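Probable benzoylformate decarboxylase (Rhodococcus jostii, PDB 7ORX) belongs to the thiamine diphosphate-dependent enzyme family, forms a tetramer of three-domain alpha/beta subunits, and binds thiamine diphosphate and a sodium ion. Local coordinates at residues C[373-378]-C[384-389]; C[243-246]-C[251-254]; C[439-444]-C[519-524]. All coordinates share one frame; numbering follows the deposited sequence.

Contact 1. Residues C[373-378]-C[384-389]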
loop_
_atom_site.group_PDB
_atom_site.type_symbol
_atom_site.label_atom_id
_atom_site.label_comp_id
_atom_site.label_asym_id
_atom_site.label_seq_id
_atom_site.Cartn_x
_atom_site.Cartn_y
_atom_site.Cartn_z
ATOM N N ALA C 373 -34.765 9.491 24.734
ATOM C CA ALA C 373 -34.625 8.908 23.383
ATOM C C ALA C 373 -33.162 9.026 22.963
ATOM O O ALA C 373 -32.502 9.932 23.447
ATOM C CB ALA C 373 -35.529 9.591 22.408
ATOM N N ILE C 374 -32.718 8.147 22.079
ATOM C CA ILE C 374 -31.455 8.238 21.298
ATOM C C ILE C 374 -31.799 8.635 19.863
ATOM O O ILE C 374 -32.577 7.900 19.254
ATOM C CB ILE C 374 -30.760 6.861 21.296
ATOM C CG1 ILE C 374 -30.388 6.427 22.712
ATOM C CG2 ILE C 374 -29.564 6.859 20.364
ATOM C CD1 ILE C 374 -29.813 5.069 22.804
ATOM N N TYR C 375 -31.232 9.710 19.313
ATOM C CA TYR C 375 -31.537 10.108 17.918
ATOM C C TYR C 375 -30.380 9.723 17.016
ATOM O O TYR C 375 -29.303 10.236 17.223
ATOM C CB TYR C 375 -31.873 11.600 17.818
ATOM C CG TYR C 375 -33.077 11.986 18.641
ATOM C CD1 TYR C 375 -34.369 11.820 18.178
ATOM C CD2 TYR C 375 -32.924 12.452 19.926
ATOM C CE1 TYR C 375 -35.469 12.164 18.960
ATOM C CE2 TYR C 375 -34.000 12.779 20.723
ATOM C CZ TYR C 375 -35.282 12.653 20.244
ATOM O OH TYR C 375 -36.319 12.998 21.069
ATOM N N VAL C 376 -30.622 8.884 16.020
ATOM C CA VAL C 376 -29.630 8.650 14.943
ATOM C C VAL C 376 -30.051 9.482 13.730
ATOM O O VAL C 376 -31.022 9.122 13.056
ATOM C CB VAL C 376 -29.495 7.160 14.612
ATOM C CG1 VAL C 376 -28.576 6.907 13.438
ATOM C CG2 VAL C 376 -29.023 6.357 15.813
ATOM N N ASN C 377 -29.321 10.563 13.480
ATOM C CA ASN C 377 -29.577 11.617 12.474
ATOM C C ASN C 377 -28.768 11.358 11.209
ATOM O O ASN C 377 -27.583 11.193 11.311
ATOM C CB ASN C 377 -29.150 12.964 13.042
ATOM C CG ASN C 377 -29.688 14.114 12.239
ATOM O OD1 ASN C 377 -29.614 14.095 11.021
ATOM N ND2 ASN C 377 -30.277 15.091 12.899
ATOM N N GLU C 378 -29.386 11.358 10.043
ATOM C CA GLU C 378 -28.664 11.365 8.750
ATOM C C GLU C 378 -29.514 12.185 7.790
ATOM O O GLU C 378 -30.043 11.638 6.828
ATOM C CB GLU C 378 -28.401 9.939 8.289
ATOM C CG GLU C 378 -27.422 9.861 7.121
ATOM C CD GLU C 378 -27.030 8.434 6.724
ATOM O OE1 GLU C 378 -25.840 8.035 7.026
ATOM O OE2 GLU C 378 -27.918 7.682 6.183
ATOM N N ASP C 384 -29.407 23.040 11.495
ATOM C CA ASP C 384 -29.792 24.270 12.250
ATOM C C ASP C 384 -31.152 24.050 12.941
ATOM O O ASP C 384 -31.285 24.413 14.138
ATOM C CB ASP C 384 -29.796 25.486 11.319
ATOM C CG ASP C 384 -28.418 26.089 11.071
ATOM O OD1 ASP C 384 -27.425 25.537 11.597
ATOM O OD2 ASP C 384 -28.336 27.128 10.357
ATOM N N ALA C 385 -32.115 23.450 12.236
ATOM C CA ALA C 385 -33.453 23.093 12.761
ATOM C C ALA C 385 -33.323 22.126 13.945
ATOM O O ALA C 385 -33.912 22.374 14.988
ATOM C CB ALA C 385 -34.272 22.487 11.654
ATOM N N PHE C 386 -32.585 21.041 13.795
ATOM C CA PHE C 386 -32.431 20.029 14.867
ATOM C C PHE C 386 -31.944 20.715 16.161
ATOM O O PHE C 386 -32.522 20.536 17.227
ATOM C CB PHE C 386 -31.491 18.920 14.369
ATOM C CG PHE C 386 -31.338 17.801 15.345
ATOM C CD1 PHE C 386 -30.464 17.889 16.390
ATOM C CD2 PHE C 386 -32.163 16.708 15.270
ATOM C CE1 PHE C 386 -30.387 16.890 17.342
ATOM C CE2 PHE C 386 -32.107 15.707 16.222
ATOM C CZ PHE C 386 -31.211 15.808 17.259
ATOM N N TRP C 387 -30.891 21.515 16.079
ATOM C CA TRP C 387 -30.174 21.993 17.287
ATOM C C TRP C 387 -30.978 23.093 17.976
ATOM O O TRP C 387 -30.879 23.257 19.209
ATOM C CB TRP C 387 -28.753 22.410 16.910
ATOM C CG TRP C 387 -27.924 21.214 16.565
ATOM C CD1 TRP C 387 -27.443 20.844 15.345
ATOM C CD2 TRP C 387 -27.525 20.186 17.478
ATOM N NE1 TRP C 387 -26.742 19.672 15.444
ATOM C CE2 TRP C 387 -26.786 19.245 16.737
ATOM C CE3 TRP C 387 -27.668 20.011 18.859
ATOM C CZ2 TRP C 387 -26.219 18.135 17.329
ATOM C CZ3 TRP C 387 -27.091 18.917 19.447
ATOM C CH2 TRP C 387 -26.379 17.994 18.687
ATOM N N SER C 388 -31.778 23.803 17.208
ATOM C CA SER C 388 -32.567 24.957 17.711
ATOM C C SER C 388 -33.847 24.432 18.367
ATOM O O SER C 388 -34.557 25.207 18.992
ATOM C CB SER C 388 -32.849 25.940 16.595
ATOM O OG SER C 388 -33.861 25.431 15.749
ATOM N N GLN C 389 -34.093 23.124 18.290
ATOM C CA GLN C 389 -35.436 22.560 18.550
ATOM C C GLN C 389 -35.370 21.278 19.402
ATOM O O GLN C 389 -36.418 20.886 19.847
ATOM C CB GLN C 389 -36.082 22.375 17.180
ATOM C CG GLN C 389 -37.582 22.614 17.171
ATOM C CD GLN C 389 -37.976 24.051 17.426
ATOM O OE1 GLN C 389 -38.863 24.325 18.214
ATOM N NE2 GLN C 389 -37.342 24.981 16.743
#
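Asn377 and Phe386 mark the nearest approach of strand 374-378 and the helical segment 384-389, yet their CA atoms are still 9.2 Å apart. No hydrogen bond joins the two backbones; side chains make the contact. The alternation of the strand turns Tyr375 and Asn377 toward the helix, and Phe386 comes from the other side to meet both. Its CB bond points at the strand, and CG, anti to the backbone N (chi1 -176°), continues that direction. The end atom, Phe386 CZ, arrives 4.3 Å from Tyr375 CB, which lies near the plane of the phenyl ring, at its edge. These elements belong to a beta-alpha-beta unit in which helix 383-389 links strand 374-378 to its parallel neighbour 398-399; the phenyl group is long enough to span the distance between them and apolar enough for a buried site, where it also touches Leu428 of strand 425-430. Asn377 slides past the ring in the opposite direction, its amide turned about 70° from the ring plane. This short amide lets ND2 lie obliquely to the phenyl group, 3.4 Å from Phe386 CD2, while OD1 accepts a hydrogen bond from Ser379 N. On the helix itself, the Phe386 edge meets a face of Trp387, Phe386 CD1 lying 3.9 Å above the indole plane. Phe362 meets Phe386 edge-to-face, whereas the Tyr398 ring meets it with planes about 50° apart.

Contact 2. Residues C[243-246]-C[251-254]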
loop_
_atom_site.group_PDB
_atom_site.type_symbol
_atom_site.label_atom_id
_atom_site.label_comp_id
_atom_site.label_asym_id
_atom_site.label_seq_id
_atom_site.Cartn_x
_atom_site.Cartn_y
_atom_site.Cartn_z
ATOM N N CYS C 243 -23.518 14.197 20.702
ATOM C CA CYS C 243 -23.858 15.373 21.508
ATOM C C CYS C 243 -23.215 15.221 22.881
ATOM O O CYS C 243 -23.579 14.338 23.649
ATOM C CB CYS C 243 -25.358 15.509 21.681
ATOM S SG CYS C 243 -25.763 16.902 22.762
ATOM N N PRO C 244 -22.193 16.023 23.189
ATOM C CA PRO C 244 -21.453 15.884 24.432
ATOM C C PRO C 244 -21.940 16.709 25.621
ATOM O O PRO C 244 -21.261 16.774 26.647
ATOM C CB PRO C 244 -20.076 16.408 24.015
ATOM C CG PRO C 244 -20.416 17.507 23.049
ATOM C CD PRO C 244 -21.557 16.938 22.250
ATOM N N PHE C 245 -23.098 17.330 25.504
ATOM C CA PHE C 245 -23.537 18.291 26.545
ATOM C C PHE C 245 -25.045 18.431 26.518
ATOM O O PHE C 245 -25.634 18.349 25.448
ATOM C CB PHE C 245 -22.904 19.639 26.232
ATOM C CG PHE C 245 -22.822 20.573 27.394
ATOM C CD1 PHE C 245 -21.829 20.418 28.341
ATOM C CD2 PHE C 245 -23.683 21.642 27.490
ATOM C CE1 PHE C 245 -21.726 21.292 29.406
ATOM C CE2 PHE C 245 -23.571 22.531 28.554
ATOM C CZ PHE C 245 -22.602 22.346 29.524
ATOM N N PRO C 246 -25.705 18.686 27.663
ATOM C CA PRO C 246 -27.154 18.926 27.658
ATOM C C PRO C 246 -27.501 20.171 26.811
ATOM O O PRO C 246 -26.956 21.201 27.057
ATOM C CB PRO C 246 -27.513 19.109 29.147
ATOM C CG PRO C 246 -26.294 18.768 29.964
ATOM C CD PRO C 246 -25.113 18.760 29.001
ATOM N N SER C 251 -25.214 27.112 29.753
ATOM C CA SER C 251 -23.950 27.293 28.995
ATOM C C SER C 251 -24.117 26.927 27.516
ATOM O O SER C 251 -23.341 27.417 26.713
ATOM C CB SER C 251 -22.842 26.526 29.617
ATOM O OG SER C 251 -22.423 27.123 30.854
ATOM N N PHE C 252 -25.116 26.146 27.123
ATOM C CA PHE C 252 -25.229 25.644 25.724
ATOM C C PHE C 252 -25.473 26.800 24.769
ATOM O O PHE C 252 -26.368 27.610 25.083
ATOM C CB PHE C 252 -26.348 24.619 25.549
ATOM C CG PHE C 252 -26.260 23.913 24.230
ATOM C CD1 PHE C 252 -25.184 23.105 23.925
ATOM C CD2 PHE C 252 -27.243 24.100 23.275
ATOM C CE1 PHE C 252 -25.094 22.480 22.701
ATOM C CE2 PHE C 252 -27.166 23.468 22.045
ATOM C CZ PHE C 252 -26.083 22.658 21.767
ATOM N N ARG C 253 -24.693 26.869 23.674
ATOM C CA ARG C 253 -24.791 27.926 22.622
ATOM C C ARG C 253 -25.002 27.348 21.222
ATOM O O ARG C 253 -25.176 28.129 20.327
ATOM C CB ARG C 253 -23.516 28.764 22.578
ATOM C CG ARG C 253 -23.256 29.589 23.826
ATOM C CD ARG C 253 -24.217 30.747 23.935
ATOM N NE ARG C 253 -24.082 31.428 25.211
ATOM C CZ ARG C 253 -24.721 31.084 26.327
ATOM N NH1 ARG C 253 -25.572 30.058 26.352
ATOM N NH2 ARG C 253 -24.493 31.795 27.420
ATOM N N GLY C 254 -24.924 26.042 21.040
ATOM C CA GLY C 254 -25.140 25.366 19.755
ATOM C C GLY C 254 -23.870 24.790 19.155
ATOM O O GLY C 254 -22.919 24.495 19.887
#
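Phe245 and Phe252 form the compact part of this contact, sliding past each other in opposite directions so that Phe245 CD2 lies 4.1 Å from Phe252 CD1. Both extend well away from their backbones; in Phe245 CG is opposite the backbone N (chi1 -159°), which carries the far end of the ring to Ser251, where Phe245 CZ is 4.2 Å from Ser251 CB. Serine suits this place: its small CB lies obliquely to the ring, while OG bonds to the backbone oxygen of Ala232. Pro246 contributes its carbonyl rather than its ring, with Pro246 O 3.8 Å from Phe252 CB. Gly254 packs its N over the centre of the Phe252 ring; at its phi of 110° and psi of -157° a CB would run into the preceding carbonyl O, so glycine fits here. The side toward solvent is looser. Pro246 directs its CB away and is partly exposed, as is Arg253, which curls back to its own strand, Arg253 NH1 donating to Phe252 O at 2.9 Å from above the carbonyl plane, and also to Pro250 O. Strand 252-255 is an edge strand of the central domain's parallel sheet within this chain, beside 234-236; Phe245 packs against Val234, Leu210 of strand 206-210, and Val224 and Ala227 of helix 220-230.

Contact 3. Residues C[439-444]-C[519-524]; sequences TALWSA and PTLIEV
Leu441 and Leu521 cross at about a right angle where helix 440-447 packs on strand 520-525, in the parallel beta-sheet of the alpha/beta C-terminal thiamine diphosphate-binding domain. Their terminal methyls make the contact, Leu441 CD1 to Leu521 CD1 at 4.1 Å. The two leucines get there differently. In Leu441 CG lies opposite the carbonyl carbon (chi1 -77°) and the chain then runs on extended, bringing its end nearer to the strand than its CB bond alone would suggest. Leu521 starts on the strand with its CB already aimed at the helix and CG opposite the backbone N (chi1 -179°). Branched apolar ends suit this buried place, and Ile453 and Ile455 of the adjoining strand touch Leu521. One helical turn along, Ala444 and Pro519 meet side by side, CB to CB at 3.7 Å, where the backbones come closest, CA to CA 5.9 Å. Alanine's lone methyl allows this approach, and proline supplies a compact apolar ring just before the strand begins. The neighbouring Trp442 turns elsewhere, donating its NE1 hydrogen bond to Pro482 O of a second subunit, so the same helix also lies at a subunit interface. Beyond the methyl contact, the proline ring reaches the carbonyl of Ala444, with Pro519 CG 3.4 Å from Ala444 O.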
loop_
_atom_site.group_PDB
_atom_site.type_symbol
_atom_site.label_atom_id
_atom_site.label_comp_id
_atom_site.label_asym_id
_atom_site.label_seq_id
_atom_site.Cartn_x
_atom_site.Cartn_y
_atom_site.Cartn_z
ATOM N N THR C 439 -31.889 -1.750 3.276
ATOM C CA THR C 439 -32.018 -3.201 3.562
ATOM C C THR C 439 -31.902 -3.465 5.069
ATOM O O THR C 439 -32.283 -4.541 5.452
ATOM C CB THR C 439 -30.945 -4.019 2.842
ATOM O OG1 THR C 439 -29.692 -3.554 3.351
ATOM C CG2 THR C 439 -30.997 -3.880 1.339
ATOM N N ALA C 440 -31.387 -2.553 5.889
ATOM C CA ALA C 440 -31.339 -2.757 7.349
ATOM C C ALA C 440 -32.747 -2.831 7.915
ATOM O O ALA C 440 -32.899 -3.294 9.069
ATOM C CB ALA C 440 -30.582 -1.665 8.022
ATOM N N LEU C 441 -33.753 -2.394 7.161
ATOM C CA LEU C 441 -35.151 -2.507 7.625
ATOM C C LEU C 441 -35.529 -3.978 7.769
ATOM O O LEU C 441 -36.245 -4.314 8.727
ATOM C CB LEU C 441 -36.067 -1.807 6.627
ATOM C CG LEU C 441 -36.079 -0.290 6.695
ATOM C CD1 LEU C 441 -37.027 0.242 5.634
ATOM C CD2 LEU C 441 -36.486 0.179 8.094
ATOM N N TRP C 442 -35.073 -4.824 6.846
ATOM C CA TRP C 442 -35.265 -6.301 6.907
ATOM C C TRP C 442 -34.743 -6.852 8.235
ATOM O O TRP C 442 -35.493 -7.579 8.888
ATOM C CB TRP C 442 -34.551 -6.976 5.749
ATOM C CG TRP C 442 -34.772 -8.451 5.716
ATOM C CD1 TRP C 442 -35.835 -9.096 5.149
ATOM C CD2 TRP C 442 -33.910 -9.464 6.251
ATOM N NE1 TRP C 442 -35.690 -10.446 5.300
ATOM C CE2 TRP C 442 -34.505 -10.701 5.954
ATOM C CE3 TRP C 442 -32.711 -9.453 6.946
ATOM C CZ2 TRP C 442 -33.939 -11.912 6.342
ATOM C CZ3 TRP C 442 -32.140 -10.656 7.319
ATOM C CH2 TRP C 442 -32.753 -11.864 7.022
ATOM N N SER C 443 -33.537 -6.461 8.634
ATOM C CA SER C 443 -32.919 -6.913 9.898
ATOM C C SER C 443 -33.816 -6.508 11.063
ATOM O O SER C 443 -34.120 -7.345 11.896
ATOM C CB SER C 443 -31.521 -6.409 10.015
ATOM O OG SER C 443 -30.733 -6.980 8.972
ATOM N N ALA C 444 -34.316 -5.295 11.080
ATOM C CA ALA C 444 -35.235 -4.824 12.142
ATOM C C ALA C 444 -36.483 -5.699 12.187
ATOM O O ALA C 444 -36.981 -6.032 13.301
ATOM C CB ALA C 444 -35.567 -3.384 11.874
ATOM N N PRO C 519 -40.367 -2.653 14.557
ATOM C CA PRO C 519 -39.930 -1.546 13.719
ATOM C C PRO C 519 -41.165 -0.919 13.070
ATOM O O PRO C 519 -42.073 -1.642 12.659
ATOM C CB PRO C 519 -39.016 -2.165 12.666
ATOM C CG PRO C 519 -39.341 -3.622 12.727
ATOM C CD PRO C 519 -39.701 -3.904 14.176
ATOM N N THR C 520 -41.145 0.405 13.019
ATOM C CA THR C 520 -42.166 1.286 12.392
ATOM C C THR C 520 -41.436 2.371 11.615
ATOM O O THR C 520 -40.396 2.853 12.103
ATOM C CB THR C 520 -43.053 1.925 13.459
ATOM O OG1 THR C 520 -42.189 2.318 14.526
ATOM C CG2 THR C 520 -44.071 0.948 13.988
ATOM N N LEU C 521 -41.947 2.702 10.446
ATOM C CA LEU C 521 -41.415 3.766 9.585
ATOM C C LEU C 521 -42.512 4.789 9.379
ATOM O O LEU C 521 -43.604 4.391 8.967
ATOM C CB LEU C 521 -41.021 3.165 8.242
ATOM C CG LEU C 521 -40.431 4.176 7.275
ATOM C CD1 LEU C 521 -39.212 3.599 6.569
ATOM C CD2 LEU C 521 -41.472 4.666 6.296
ATOM N N ILE C 522 -42.217 6.057 9.608
ATOM C CA ILE C 522 -43.118 7.182 9.243
ATOM C C ILE C 522 -42.449 7.953 8.121
ATOM O O ILE C 522 -41.380 8.442 8.351
ATOM C CB ILE C 522 -43.338 8.077 10.459
ATOM C CG1 ILE C 522 -44.062 7.329 11.569
ATOM C CG2 ILE C 522 -44.066 9.327 10.074
ATOM C CD1 ILE C 522 -43.811 7.930 12.933
ATOM N N GLU C 523 -43.077 8.071 6.956
ATOM C CA GLU C 523 -42.565 8.918 5.863
ATOM C C GLU C 523 -43.227 10.270 6.037
ATOM O O GLU C 523 -44.404 10.325 5.910
ATOM C CB GLU C 523 -42.861 8.303 4.506
ATOM C CG GLU C 523 -42.371 9.160 3.362
ATOM C CD GLU C 523 -42.807 8.702 1.964
ATOM O OE1 GLU C 523 -43.339 7.569 1.844
ATOM O OE2 GLU C 523 -42.618 9.472 0.977
ATOM N N VAL C 524 -42.504 11.291 6.438
ATOM C CA VAL C 524 -43.027 12.671 6.590
ATOM C C VAL C 524 -42.713 13.379 5.290
ATOM O O VAL C 524 -41.567 13.342 4.901
ATOM C CB VAL C 524 -42.354 13.419 7.749
ATOM C CG1 VAL C 524 -42.850 14.841 7.848
ATOM C CG2 VAL C 524 -42.546 12.689 9.061
#

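Along the chain the contacts follow in series: contact 2, then contact 1, then contact 3. Contact 2 lies in the central domain, whereas contacts 1 and 3 reach the same parallel sheet of the C-terminal domain, their centres 19 Å apart and their nearest atoms about 10 Å apart. Contacts 1 and 2 are closer, 13 Å between centres, and touch: Trp387 packs on Cys243, Trp387 CH2 to Cys243 CB 4.0 Å, and on Phe252. The indole thus packs across from the C-terminal to the central domain. Contacts 2 and 3 stand 30 Å apart, centre to centre, without touching. Contact 1 thus meets the central domain through Trp387, while Trp442 on the helix of contact 3 bonds to a second subunit.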